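Alr3699 protein (PDB 4XSR) is a glycosyltransferase-family protein of the GT-B fold, whose two Rossmann-like domains face each other across a cleft occupied by uridine-5'-diphosphate-glucose. Local coordinates at residues 177-182 and 366-371; 124-129 and 154-159; 182-187 and 303-308; 20-25 and 102-107. All coordinates share one frame; numbering follows the deposited sequence.

Interaction 1 (177-182 and 366-371). With UPG (uridine-5'-diphosphate-glucose), chain J.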
# COMPACT_ATOMS: atom_id res chain seq x y z
N VAL B 177 3.63 -3.28 28.69
CA VAL B 177 4.77 -4.19 28.58
C VAL B 177 4.37 -5.59 29.00
O VAL B 177 3.79 -5.80 30.06
CB VAL B 177 5.92 -3.73 29.46
CG1 VAL B 177 7.03 -4.76 29.42
CG2 VAL B 177 6.46 -2.41 28.94
N ILE B 178 4.64 -6.55 28.13
CA ILE B 178 4.40 -7.96 28.42
C ILE B 178 5.61 -8.70 27.86
O ILE B 178 5.82 -8.72 26.64
CB ILE B 178 3.14 -8.49 27.78
CG1 ILE B 178 1.91 -7.74 28.27
CG2 ILE B 178 3.01 -9.98 28.08
CD1 ILE B 178 0.59 -8.30 27.77
N TYR B 179 6.40 -9.27 28.77
CA TYR B 179 7.62 -10.00 28.44
C TYR B 179 7.33 -11.27 27.61
O TYR B 179 6.18 -11.76 27.61
CB TYR B 179 8.34 -10.36 29.76
CG TYR B 179 8.93 -9.16 30.52
CD1 TYR B 179 9.71 -8.26 29.86
CD2 TYR B 179 8.73 -8.98 31.90
CE1 TYR B 179 10.26 -7.17 30.50
CE2 TYR B 179 9.31 -7.88 32.57
CZ TYR B 179 10.08 -6.98 31.86
OH TYR B 179 10.71 -5.84 32.40
N ASN B 180 8.34 -11.81 26.93
CA ASN B 180 8.17 -13.14 26.33
C ASN B 180 7.98 -14.21 27.41
O ASN B 180 8.60 -14.14 28.47
CB ASN B 180 9.36 -13.58 25.52
CG ASN B 180 9.64 -12.72 24.31
OD1 ASN B 180 9.23 -11.55 24.19
ND2 ASN B 180 10.41 -13.30 23.41
N GLY B 181 7.14 -15.18 27.12
CA GLY B 181 6.94 -16.29 28.01
C GLY B 181 7.65 -17.56 27.52
O GLY B 181 7.90 -17.72 26.32
N PHE B 182 7.95 -18.45 28.47
CA PHE B 182 8.62 -19.72 28.16
C PHE B 182 8.03 -20.91 28.89
O PHE B 182 7.57 -20.78 30.02
CB PHE B 182 10.08 -19.62 28.48
CG PHE B 182 10.77 -18.48 27.81
CD1 PHE B 182 10.61 -17.19 28.29
CD2 PHE B 182 11.59 -18.70 26.70
CE1 PHE B 182 11.25 -16.13 27.68
CE2 PHE B 182 12.24 -17.65 26.08
CZ PHE B 182 12.07 -16.36 26.57
N GLN B 366 9.90 -17.86 37.69
CA GLN B 366 8.70 -17.24 38.23
C GLN B 366 8.27 -16.19 37.19
O GLN B 366 7.14 -16.21 36.70
CB GLN B 366 9.04 -16.60 39.60
CG GLN B 366 8.05 -15.58 40.15
CD GLN B 366 6.87 -16.25 40.84
OE1 GLN B 366 7.06 -17.09 41.74
NE2 GLN B 366 5.64 -15.90 40.42
N ARG B 367 9.21 -15.32 36.85
CA ARG B 367 9.00 -14.09 36.08
C ARG B 367 8.60 -14.30 34.59
O ARG B 367 7.80 -13.55 34.10
CB ARG B 367 10.27 -13.24 36.21
CG ARG B 367 10.24 -11.88 35.56
CD ARG B 367 11.36 -10.99 36.12
NE ARG B 367 11.09 -10.68 37.52
CZ ARG B 367 11.96 -10.18 38.41
NH1 ARG B 367 13.24 -9.95 38.11
NH2 ARG B 367 11.54 -9.94 39.65
N PHE B 368 9.14 -15.32 33.90
CA PHE B 368 8.86 -15.52 32.46
C PHE B 368 8.15 -16.85 32.11
O PHE B 368 8.21 -17.33 30.99
CB PHE B 368 10.13 -15.37 31.65
CG PHE B 368 10.92 -14.13 32.00
CD1 PHE B 368 10.52 -12.88 31.57
CD2 PHE B 368 12.08 -14.21 32.74
CE1 PHE B 368 11.25 -11.74 31.87
CE2 PHE B 368 12.83 -13.08 33.05
CZ PHE B 368 12.40 -11.83 32.63
N ASP B 369 7.43 -17.42 33.06
CA ASP B 369 6.62 -18.62 32.81
C ASP B 369 5.53 -18.27 31.79
O ASP B 369 4.67 -17.43 32.06
CB ASP B 369 6.01 -19.09 34.15
CG ASP B 369 5.22 -20.44 34.07
OD1 ASP B 369 4.77 -20.94 33.00
OD2 ASP B 369 5.02 -21.00 35.17
N VAL B 370 5.52 -18.96 30.66
CA VAL B 370 4.46 -18.79 29.68
C VAL B 370 3.07 -18.79 30.30
O VAL B 370 2.16 -18.20 29.74
CB VAL B 370 4.54 -19.83 28.56
CG1 VAL B 370 3.93 -21.17 28.97
CG2 VAL B 370 3.84 -19.31 27.30
N VAL B 371 2.88 -19.42 31.45
CA VAL B 371 1.53 -19.45 32.07
C VAL B 371 1.13 -18.06 32.53
O VAL B 371 0.03 -17.64 32.26
CB VAL B 371 1.41 -20.49 33.24
CG1 VAL B 371 0.12 -20.32 34.01
CG2 VAL B 371 1.48 -21.93 32.70
N1 UPG J . 17.37 -19.92 18.33
C2 UPG J . 17.12 -21.18 17.77
N3 UPG J . 18.07 -21.75 17.04
C4 UPG J . 19.25 -21.17 16.85
C5 UPG J . 19.53 -19.93 17.42
C6 UPG J . 18.55 -19.31 18.16
O2 UPG J . 16.01 -21.78 17.91
O4 UPG J . 20.12 -21.76 16.14
C1C UPG J . 16.34 -19.26 19.13
C2C UPG J . 16.78 -18.94 20.55
O2C UPG J . 16.59 -20.08 21.40
C3C UPG J . 15.88 -17.74 20.83
C4C UPG J . 15.70 -17.03 19.47
O4C UPG J . 16.09 -17.99 18.50
O3C UPG J . 14.61 -18.22 21.28
C5C UPG J . 16.54 -15.77 19.24
O5C UPG J . 15.96 -14.79 20.10
PA UPG J . 16.36 -13.26 20.11
O1A UPG J . 15.76 -12.67 21.34
O2A UPG J . 17.78 -13.04 19.73
O3A UPG J . 15.33 -12.82 18.89
PB UPG J . 15.49 -11.69 17.73
O1B UPG J . 15.56 -12.49 16.49
O2B UPG J . 16.59 -10.72 17.93
O3B UPG J . 13.98 -11.11 17.86
C1' UPG J . 13.41 -9.88 18.36
C2' UPG J . 14.25 -8.99 19.24
C3' UPG J . 14.69 -9.69 20.55
C4' UPG J . 13.46 -10.18 21.30
C5' UPG J . 12.55 -10.93 20.33
C6' UPG J . 11.27 -11.41 20.93
O2' UPG J . 15.30 -8.39 18.47
O3' UPG J . 15.41 -8.74 21.36
O4' UPG J . 13.78 -11.10 22.36
O5' UPG J . 12.25 -10.15 19.18
O6' UPG J . 10.59 -10.36 21.59
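F182 and D369 pair in a single isolated bridge, where the loop that follows strand 175-177 meets the break between helices 350-367 and 370-382. At this break the chain returns from the second domain to the first, a familiar GT-B feature, and helix 370-382 goes on to pack against I178. F182 N donates to F368 O over 2.8 Å, coming in almost along the C=O axis. In return, V370 N reaches F182 O at 2.8 Å; the bond is nearly straight at 176° but arrives from above the carbonyl plane. F368 has already left helical geometry, so its carbonyl can serve the loop, and V370 begins the next helix, where a first-turn N-H needs an acceptor from elsewhere. D369 is the N-cap of that helix: V371 N meets its OD1 at 2.9 Å, from above the carboxylate plane. Glycine suits position 181 because the backbones nearly touch there, G181 CA lying 3.9 Å from V370 CA and making a CA-H...O contact with F368 O.

The aromatic residues fill in around this bridge. F368 turns its edge toward the face of Y179 in an offset edge-to-face pair, planes at 71°, and its CE1 comes 3.7 Å from Y179 CG. R367 CG covers one face of the F368 ring, while the hydroxyl of Y179 is held by E320. F182 runs beside F368 and points the same way; its CG stands anti to its own carbonyl carbon (chi1 -55°), which lays the ring alongside the bridge. F368 O therefore sits at the ring edge, near the ring plane, 3.6 Å from F182 CD1.

Interaction 2 (124-129 and 154-159). With UPG (uridine-5'-diphosphate-glucose), chain J.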
# COMPACT_ATOMS: atom_id res chain seq x y z
N TYR B 124 -0.75 -4.21 17.92
CA TYR B 124 0.62 -4.26 17.46
C TYR B 124 1.52 -4.81 18.59
O TYR B 124 1.57 -4.23 19.67
CB TYR B 124 1.08 -2.85 17.11
CG TYR B 124 2.53 -2.70 16.61
CD1 TYR B 124 3.13 -3.65 15.79
CD2 TYR B 124 3.24 -1.57 16.91
CE1 TYR B 124 4.45 -3.47 15.32
CE2 TYR B 124 4.54 -1.39 16.47
CZ TYR B 124 5.13 -2.32 15.68
OH TYR B 124 6.39 -2.07 15.23
N HIS B 125 2.23 -5.91 18.33
CA HIS B 125 3.14 -6.49 19.29
C HIS B 125 4.50 -6.10 18.83
O HIS B 125 4.94 -6.50 17.75
CB HIS B 125 3.00 -7.99 19.38
CG HIS B 125 3.61 -8.58 20.62
ND1 HIS B 125 2.92 -9.44 21.45
CD2 HIS B 125 4.83 -8.39 21.19
CE1 HIS B 125 3.70 -9.77 22.47
NE2 HIS B 125 4.86 -9.15 22.33
N LEU B 126 5.17 -5.31 19.66
CA LEU B 126 6.35 -4.60 19.30
C LEU B 126 7.54 -5.35 19.89
O LEU B 126 7.71 -5.40 21.12
CB LEU B 126 6.23 -3.20 19.85
CG LEU B 126 7.43 -2.31 19.71
CD1 LEU B 126 7.86 -2.14 18.27
CD2 LEU B 126 7.10 -0.96 20.34
N HIS B 127 8.30 -5.99 19.01
CA HIS B 127 9.47 -6.79 19.37
C HIS B 127 10.74 -6.05 19.07
O HIS B 127 11.81 -6.55 19.31
CB HIS B 127 9.49 -8.13 18.59
CG HIS B 127 8.34 -9.03 18.92
ND1 HIS B 127 8.32 -9.82 20.06
CD2 HIS B 127 7.20 -9.30 18.26
CE1 HIS B 127 7.20 -10.53 20.09
NE2 HIS B 127 6.50 -10.22 19.01
N ASP B 128 10.62 -4.86 18.49
CA ASP B 128 11.77 -4.06 18.12
C ASP B 128 11.97 -2.84 19.01
O ASP B 128 11.06 -2.39 19.72
CB ASP B 128 11.63 -3.57 16.68
CG ASP B 128 11.49 -4.70 15.66
OD1 ASP B 128 12.25 -5.70 15.76
OD2 ASP B 128 10.63 -4.55 14.73
N ILE B 129 13.18 -2.30 18.96
CA ILE B 129 13.47 -1.01 19.54
C ILE B 129 13.48 -0.07 18.35
O ILE B 129 14.36 -0.16 17.47
CB ILE B 129 14.83 -1.04 20.28
CG1 ILE B 129 14.64 -1.57 21.72
CG2 ILE B 129 15.49 0.33 20.30
CD1 ILE B 129 15.95 -1.87 22.43
N VAL B 154 -0.56 -1.28 21.82
CA VAL B 154 0.82 -1.65 21.51
C VAL B 154 1.42 -2.45 22.69
O VAL B 154 1.73 -1.88 23.74
CB VAL B 154 1.68 -0.42 21.26
CG1 VAL B 154 3.12 -0.83 20.92
CG2 VAL B 154 1.07 0.42 20.13
N ILE B 155 1.55 -3.76 22.51
CA ILE B 155 2.17 -4.62 23.51
C ILE B 155 3.64 -4.57 23.23
O ILE B 155 4.06 -4.99 22.18
CB ILE B 155 1.69 -6.08 23.38
CG1 ILE B 155 0.25 -6.18 23.77
CG2 ILE B 155 2.48 -7.00 24.30
CD1 ILE B 155 -0.34 -7.51 23.38
N ALA B 156 4.43 -4.02 24.14
CA ALA B 156 5.88 -4.00 23.97
C ALA B 156 6.56 -5.16 24.76
O ALA B 156 6.06 -5.55 25.82
CB ALA B 156 6.46 -2.69 24.43
N ASN B 157 7.69 -5.64 24.26
CA ASN B 157 8.32 -6.82 24.84
C ASN B 157 9.18 -6.47 26.06
O ASN B 157 9.59 -7.35 26.80
CB ASN B 157 9.10 -7.64 23.80
CG ASN B 157 10.22 -6.87 23.12
OD1 ASN B 157 10.44 -5.69 23.38
ND2 ASN B 157 10.96 -7.58 22.24
N SER B 158 9.39 -5.18 26.28
CA SER B 158 10.28 -4.73 27.29
C SER B 158 10.05 -3.25 27.54
O SER B 158 9.47 -2.57 26.71
CB SER B 158 11.70 -4.93 26.82
OG SER B 158 12.17 -3.83 26.07
N GLN B 159 10.49 -2.76 28.68
CA GLN B 159 10.42 -1.34 28.95
C GLN B 159 11.27 -0.59 28.00
O GLN B 159 10.94 0.55 27.69
CB GLN B 159 10.80 -1.00 30.38
CG GLN B 159 9.73 -1.54 31.32
CD GLN B 159 9.92 -1.18 32.79
OE1 GLN B 159 10.86 -0.51 33.19
NE2 GLN B 159 9.00 -1.63 33.58
N1 UPG J . 17.37 -19.92 18.33
C2 UPG J . 17.12 -21.18 17.77
N3 UPG J . 18.07 -21.75 17.04
C4 UPG J . 19.25 -21.17 16.85
C5 UPG J . 19.53 -19.93 17.42
C6 UPG J . 18.55 -19.31 18.16
O2 UPG J . 16.01 -21.78 17.91
O4 UPG J . 20.12 -21.76 16.14
C1C UPG J . 16.34 -19.26 19.13
C2C UPG J . 16.78 -18.94 20.55
O2C UPG J . 16.59 -20.08 21.40
C3C UPG J . 15.88 -17.74 20.83
C4C UPG J . 15.70 -17.03 19.47
O4C UPG J . 16.09 -17.99 18.50
O3C UPG J . 14.61 -18.22 21.28
C5C UPG J . 16.54 -15.77 19.24
O5C UPG J . 15.96 -14.79 20.10
PA UPG J . 16.36 -13.26 20.11
O1A UPG J . 15.76 -12.67 21.34
O2A UPG J . 17.78 -13.04 19.73
O3A UPG J . 15.33 -12.82 18.89
PB UPG J . 15.49 -11.69 17.73
O1B UPG J . 15.56 -12.49 16.49
O2B UPG J . 16.59 -10.72 17.93
O3B UPG J . 13.98 -11.11 17.86
C1' UPG J . 13.41 -9.88 18.36
C2' UPG J . 14.25 -8.99 19.24
C3' UPG J . 14.69 -9.69 20.55
C4' UPG J . 13.46 -10.18 21.30
C5' UPG J . 12.55 -10.93 20.33
C6' UPG J . 11.27 -11.41 20.93
O2' UPG J . 15.30 -8.39 18.47
O3' UPG J . 15.41 -8.74 21.36
O4' UPG J . 13.78 -11.10 22.36
O5' UPG J . 12.25 -10.15 19.18
O6' UPG J . 10.59 -10.36 21.59
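Y124 pairs with V154, H125 with I155 and L126 with A156 as parallel neighbours in the Rossmann-like sheet, the two strands being joined through helix 137-150 in a beta-alpha-beta crossover. I155 N gives to Y124 O at 2.9 Å, and L126 N meets I155 O at 2.8 Å with a nearly straight bond. The alternate backbone groups serve the strands beyond, H125 bonding to A102, and V154 and A156 to K176. Past A156 the pairing fades: N157 N still points to L126 O, but weakly, as the chains leave the sheet at its C-terminal edge.

That edge carries the ligand site. O6' of uridine-5'-diphosphate-glucose is gripped by two side chains: N157 ND2 donates to O6' at 2.9 Å, almost straight at 171°, and H127 ND1 and O6' share a hydrogen bond of 2.8 Å at the imidazole edge. N157 CG sits between its backbone N and carbonyl carbon (chi1 60°), bringing ND2 to O6' and, weakly, to H127 O. Asparagine suits its place because OD1 has work too, pairing with S161 OG. H127 NE2 is taken by N103 OD1, so both ring nitrogens have partners and the ring's rotation is fixed. Two residues before H127, H125 ND1 is bonded to the hydroxyl of Y101 on adjacent strand 99-102.

Side chains pack on both faces of the sheet. L126 and V154 cross, with L126 CD2 4.0 Å from V154 CG1, where F165 of helix 159-167 covers them. On the other face, I155 CG2 lies over the H125 imidazole in a CH-pi contact, 3.7 Å from the ring centroid to CG2 and 18° off the normal.

Interaction 3 (182-187 and 303-308)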
# COMPACT_ATOMS: atom_id res chain seq x y z
N PHE B 182 7.95 -18.45 28.47
CA PHE B 182 8.62 -19.72 28.16
C PHE B 182 8.03 -20.91 28.89
O PHE B 182 7.57 -20.78 30.02
CB PHE B 182 10.08 -19.62 28.48
CG PHE B 182 10.77 -18.48 27.81
CD1 PHE B 182 10.61 -17.19 28.29
CD2 PHE B 182 11.59 -18.70 26.70
CE1 PHE B 182 11.25 -16.13 27.68
CE2 PHE B 182 12.24 -17.65 26.08
CZ PHE B 182 12.07 -16.36 26.57
N ASP B 183 8.05 -22.07 28.24
CA ASP B 183 7.60 -23.34 28.82
C ASP B 183 8.74 -23.87 29.70
O ASP B 183 9.74 -24.36 29.20
CB ASP B 183 7.23 -24.36 27.73
CG ASP B 183 6.67 -25.67 28.30
OD1 ASP B 183 6.68 -25.88 29.54
OD2 ASP B 183 6.21 -26.52 27.49
N ILE B 184 8.56 -23.71 31.01
CA ILE B 184 9.60 -24.01 32.00
C ILE B 184 10.08 -25.46 31.91
O ILE B 184 11.26 -25.75 32.15
CB ILE B 184 9.06 -23.75 33.42
CG1 ILE B 184 8.81 -22.26 33.61
CG2 ILE B 184 10.04 -24.24 34.47
CD1 ILE B 184 9.98 -21.39 33.24
N ASN B 185 9.18 -26.37 31.56
CA ASN B 185 9.51 -27.79 31.50
C ASN B 185 10.50 -28.17 30.39
O ASN B 185 11.19 -29.18 30.50
CB ASN B 185 8.22 -28.64 31.44
CG ASN B 185 7.43 -28.61 32.76
OD1 ASN B 185 7.86 -28.01 33.78
ND2 ASN B 185 6.27 -29.25 32.76
N LEU B 186 10.62 -27.34 29.36
CA LEU B 186 11.47 -27.65 28.22
C LEU B 186 12.93 -27.47 28.54
O LEU B 186 13.78 -27.85 27.73
CB LEU B 186 11.12 -26.79 27.01
CG LEU B 186 9.81 -27.03 26.27
CD1 LEU B 186 9.58 -25.93 25.23
CD2 LEU B 186 9.79 -28.40 25.60
N TYR B 187 13.26 -26.90 29.69
CA TYR B 187 14.67 -26.55 29.97
C TYR B 187 15.41 -27.53 30.90
O TYR B 187 16.47 -27.21 31.40
CB TYR B 187 14.77 -25.07 30.39
CG TYR B 187 14.20 -24.18 29.29
CD1 TYR B 187 12.83 -24.02 29.14
CD2 TYR B 187 15.03 -23.56 28.38
CE1 TYR B 187 12.30 -23.26 28.11
CE2 TYR B 187 14.53 -22.82 27.34
CZ TYR B 187 13.16 -22.66 27.21
OH TYR B 187 12.65 -21.91 26.17
N ALA B 303 18.97 -19.14 28.84
CA ALA B 303 20.11 -19.51 29.59
C ALA B 303 19.70 -19.65 31.08
O ALA B 303 19.88 -20.72 31.71
CB ALA B 303 21.21 -18.49 29.41
N MET B 304 19.09 -18.59 31.62
CA MET B 304 18.69 -18.59 33.00
C MET B 304 17.78 -19.75 33.30
O MET B 304 17.92 -20.38 34.34
CB MET B 304 18.01 -17.29 33.37
CG MET B 304 18.93 -16.08 33.23
SD MET B 304 17.90 -14.61 33.43
CE MET B 304 19.19 -13.38 33.61
N LEU B 305 16.86 -20.07 32.42
CA LEU B 305 15.97 -21.19 32.70
C LEU B 305 16.68 -22.55 32.70
O LEU B 305 16.17 -23.51 33.28
CB LEU B 305 14.80 -21.24 31.72
CG LEU B 305 13.79 -20.10 31.81
CD1 LEU B 305 12.72 -20.32 30.75
CD2 LEU B 305 13.14 -20.07 33.19
N CYS B 306 17.83 -22.64 32.03
CA CYS B 306 18.65 -23.85 31.98
C CYS B 306 19.59 -23.93 33.21
O CYS B 306 20.40 -24.85 33.30
CB CYS B 306 19.49 -23.87 30.67
SG CYS B 306 18.50 -24.14 29.20
N GLY B 307 19.51 -22.94 34.09
CA GLY B 307 20.43 -22.82 35.21
C GLY B 307 21.86 -22.59 34.80
O GLY B 307 22.78 -23.02 35.50
N LYS B 308 22.08 -21.89 33.70
CA LYS B 308 23.43 -21.55 33.29
C LYS B 308 23.68 -20.10 33.55
O LYS B 308 22.74 -19.30 33.57
CB LYS B 308 23.68 -21.81 31.78
CG LYS B 308 23.20 -23.16 31.24
CD LYS B 308 23.84 -24.37 31.93
CE LYS B 308 25.37 -24.33 31.84
NZ LYS B 308 25.98 -25.65 32.14
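L305, in the last turn of helix 298-305, carries most of this contact, meeting F182 and I184 with its methyls, and Y187 with CB and CD1. The interaction is dispersive, with no hydrogen bond passing between 182-187 and 303-308. I184 and L305 cross at about a right angle, the methyls I184 CD1 and L305 CD2 closing to 3.4 Å, while L305 CD1 presses against F182 CB at 3.6 Å. Leucine suits the place because its two methyls can serve these partners at once.

Aromatic contacts come next. Y187 CG stands anti to its carbonyl carbon (chi1 -58°), which swings the ring toward the helix end. One face of the ring then receives L305 CD1 in a CH-pi contact, 4.1 Å from the ring centroid to CD1 and 16° off the normal. C306 meets the same ring differently, its SG lying at the edge, near the ring plane, 3.6 Å from Y187 CD2.

Hydrogen bonds work within each segment and shape the surfaces that meet. D183 OD1 accepts N185 N in an Asx turn that opens the short 3-10 segment 184-186. G307, whose positive phi suits glycine, ends the helix in a Schellman motif: K308 N bonds to A303 O and G307 N to M304 O. C306 N is a second donor to A303 O, from the opposite face of its plane.

In the fold, the contact ties the loop between strand 175-177 and helix 191-200 to helix 298-305, beside the six-stranded sheet. A364 and S365 of helix 350-367 pack alongside, against L305 and I184, and M304 faces V310 of strand 310-313.

Interaction 4 (20-25 and 102-107). With UPG (uridine-5'-diphosphate-glucose), chain J.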
# COMPACT_ATOMS: atom_id res chain seq x y z
N GLY B 20 13.23 -14.36 16.50
CA GLY B 20 12.73 -14.22 17.88
C GLY B 20 11.26 -13.93 17.95
O GLY B 20 10.52 -14.53 18.77
N ALA B 21 10.83 -12.99 17.11
CA ALA B 21 9.46 -12.50 17.13
C ALA B 21 8.54 -13.61 16.73
O ALA B 21 7.47 -13.82 17.34
CB ALA B 21 9.32 -11.29 16.20
N GLU B 22 9.01 -14.41 15.78
CA GLU B 22 8.22 -15.57 15.33
C GLU B 22 8.15 -16.67 16.40
O GLU B 22 7.07 -17.23 16.70
CB GLU B 22 8.80 -16.10 14.01
CG GLU B 22 8.56 -15.17 12.82
CD GLU B 22 9.46 -13.95 12.79
OE1 GLU B 22 10.61 -14.01 13.27
OE2 GLU B 22 9.00 -12.92 12.26
N LEU B 23 9.30 -16.97 17.00
CA LEU B 23 9.30 -17.99 18.09
C LEU B 23 8.41 -17.50 19.19
O LEU B 23 7.58 -18.25 19.70
CB LEU B 23 10.71 -18.30 18.61
CG LEU B 23 11.51 -18.98 17.50
CD1 LEU B 23 12.97 -19.17 17.84
CD2 LEU B 23 10.86 -20.31 17.14
N CYS B 24 8.48 -16.21 19.50
CA CYS B 24 7.60 -15.73 20.54
C CYS B 24 6.11 -15.88 20.17
O CYS B 24 5.24 -16.12 21.04
CB CYS B 24 7.97 -14.30 20.90
SG CYS B 24 6.92 -13.67 22.20
N LEU B 25 5.81 -15.76 18.86
CA LEU B 25 4.42 -15.76 18.38
C LEU B 25 3.77 -17.10 18.54
O LEU B 25 2.55 -17.20 18.76
CB LEU B 25 4.36 -15.31 16.90
CG LEU B 25 2.96 -15.24 16.28
CD1 LEU B 25 2.09 -14.28 17.08
CD2 LEU B 25 3.04 -14.83 14.81
N ALA B 102 -0.80 -7.76 14.80
CA ALA B 102 0.38 -7.60 13.98
C ALA B 102 1.63 -7.79 14.83
O ALA B 102 1.78 -7.13 15.84
CB ALA B 102 0.38 -6.21 13.35
N ASN B 103 2.53 -8.66 14.37
CA ASN B 103 3.72 -9.04 15.11
C ASN B 103 5.05 -8.51 14.58
O ASN B 103 6.08 -8.71 15.23
CB ASN B 103 3.79 -10.56 15.16
CG ASN B 103 4.52 -11.07 16.38
OD1 ASN B 103 4.12 -10.80 17.50
ND2 ASN B 103 5.61 -11.80 16.17
N THR B 104 5.04 -7.89 13.41
CA THR B 104 6.24 -7.29 12.83
C THR B 104 5.87 -5.98 12.16
O THR B 104 4.69 -5.63 12.06
CB THR B 104 6.90 -8.22 11.78
OG1 THR B 104 6.10 -8.25 10.59
CG2 THR B 104 7.04 -9.67 12.31
N GLN B 105 6.87 -5.24 11.71
CA GLN B 105 6.63 -3.92 11.13
C GLN B 105 5.79 -3.97 9.83
O GLN B 105 4.80 -3.25 9.72
CB GLN B 105 7.95 -3.20 10.86
CG GLN B 105 8.51 -2.51 12.07
CD GLN B 105 9.79 -1.79 11.77
OE1 GLN B 105 9.90 -1.11 10.74
NE2 GLN B 105 10.77 -1.92 12.65
N LYS B 106 6.19 -4.80 8.87
CA LYS B 106 5.45 -4.92 7.61
C LYS B 106 4.06 -5.44 7.87
O LYS B 106 3.09 -5.04 7.17
CB LYS B 106 6.15 -5.80 6.58
CG LYS B 106 7.41 -5.18 6.04
CD LYS B 106 7.97 -5.95 4.85
CE LYS B 106 9.48 -5.70 4.69
NZ LYS B 106 10.18 -6.71 3.85
N ALA B 107 3.93 -6.27 8.90
CA ALA B 107 2.61 -6.77 9.25
C ALA B 107 1.77 -5.66 9.84
O ALA B 107 0.54 -5.76 9.85
CB ALA B 107 2.71 -7.93 10.22
N1 UPG J . 17.37 -19.92 18.33
C2 UPG J . 17.12 -21.18 17.77
N3 UPG J . 18.07 -21.75 17.04
C4 UPG J . 19.25 -21.17 16.85
C5 UPG J . 19.53 -19.93 17.42
C6 UPG J . 18.55 -19.31 18.16
O2 UPG J . 16.01 -21.78 17.91
O4 UPG J . 20.12 -21.76 16.14
C1C UPG J . 16.34 -19.26 19.13
C2C UPG J . 16.78 -18.94 20.55
O2C UPG J . 16.59 -20.08 21.40
C3C UPG J . 15.88 -17.74 20.83
C4C UPG J . 15.70 -17.03 19.47
O4C UPG J . 16.09 -17.99 18.50
O3C UPG J . 14.61 -18.22 21.28
C5C UPG J . 16.54 -15.77 19.24
O5C UPG J . 15.96 -14.79 20.10
PA UPG J . 16.36 -13.26 20.11
O1A UPG J . 15.76 -12.67 21.34
O2A UPG J . 17.78 -13.04 19.73
O3A UPG J . 15.33 -12.82 18.89
PB UPG J . 15.49 -11.69 17.73
O1B UPG J . 15.56 -12.49 16.49
O2B UPG J . 16.59 -10.72 17.93
O3B UPG J . 13.98 -11.11 17.86
C1' UPG J . 13.41 -9.88 18.36
C2' UPG J . 14.25 -8.99 19.24
C3' UPG J . 14.69 -9.69 20.55
C4' UPG J . 13.46 -10.18 21.30
C5' UPG J . 12.55 -10.93 20.33
C6' UPG J . 11.27 -11.41 20.93
O2' UPG J . 15.30 -8.39 18.47
O3' UPG J . 15.41 -8.74 21.36
O4' UPG J . 13.78 -11.10 22.36
O5' UPG J . 12.25 -10.15 19.18
O6' UPG J . 10.59 -10.36 21.59
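N103 reaches toward helix 20-29 and fills the tight part of this contact with A21 and L25. The backbones stay apart, A21 CA and N103 CA lying 7.0 Å from each other, so an amide side chain bridges the gap. N103 CG stands nearly opposite its backbone N (chi1 -153°), which carries ND2 to A21 O at 3.0 Å in a weak, bent bond. L25 slides past the amide in the reverse direction, L25 CB lying 3.8 Å from N103 ND2, while small A21 lets the amide come close. Buried as it is, the amide is well supplied: ND2 also donates to D13 OD2, and OD1 is occupied by the histidine that bonds the ligand.

The other part is looser. E22, bent at chi2 (76°), brings OE2 within 3.8 Å of T104 CG2, the side chains crossing at about a right angle. D13 OD1 lies close to E22 OE2, and these like charges may raise the pKa of one acid. T104 OG1 caps helix 105-118 through a weak bond from A107 N and pairs with Q14 OE1. Farther out, K106 NZ bonds Q82 of the second subunit.

At its N-terminal end, helix 20-29 meets uridine-5'-diphosphate-glucose, G20 N donating to O1B at 3.0 Å; a glycine lets the diphosphate lie against bare backbone. The contact sits at the C-terminal edges of neighbouring strands 9-13 and 99-102, with helix 45-52 packing on E22 and L25 and helix 298-305 touching L23 and C24 across the cleft.

In the fold
Interactions 2 and 4 are buried and lie in, or at the C-terminal edge of, the seven-stranded sheet. They touch directly, strand 122-126 bonding to strand 99-102 and H127 to N103; side chains of 2 and a backbone N-H of 4 meet the ligand. Interactions 1 and 3 are partly buried and join the loop after that sheet to helices 298-305, 350-367 and 370-382. They share F182, interaction 3 being nested within the chain loop that interaction 1 closes. Their chemistry differs: regular parallel pairing in interaction 2, a single isolated bridge in 1, one amide in 4, and apolar, CH-pi and sulfur-aromatic packing without a hydrogen bond across 3. Interaction 1 also touches 2 and 4, through I178 with A156 and N180 with C24.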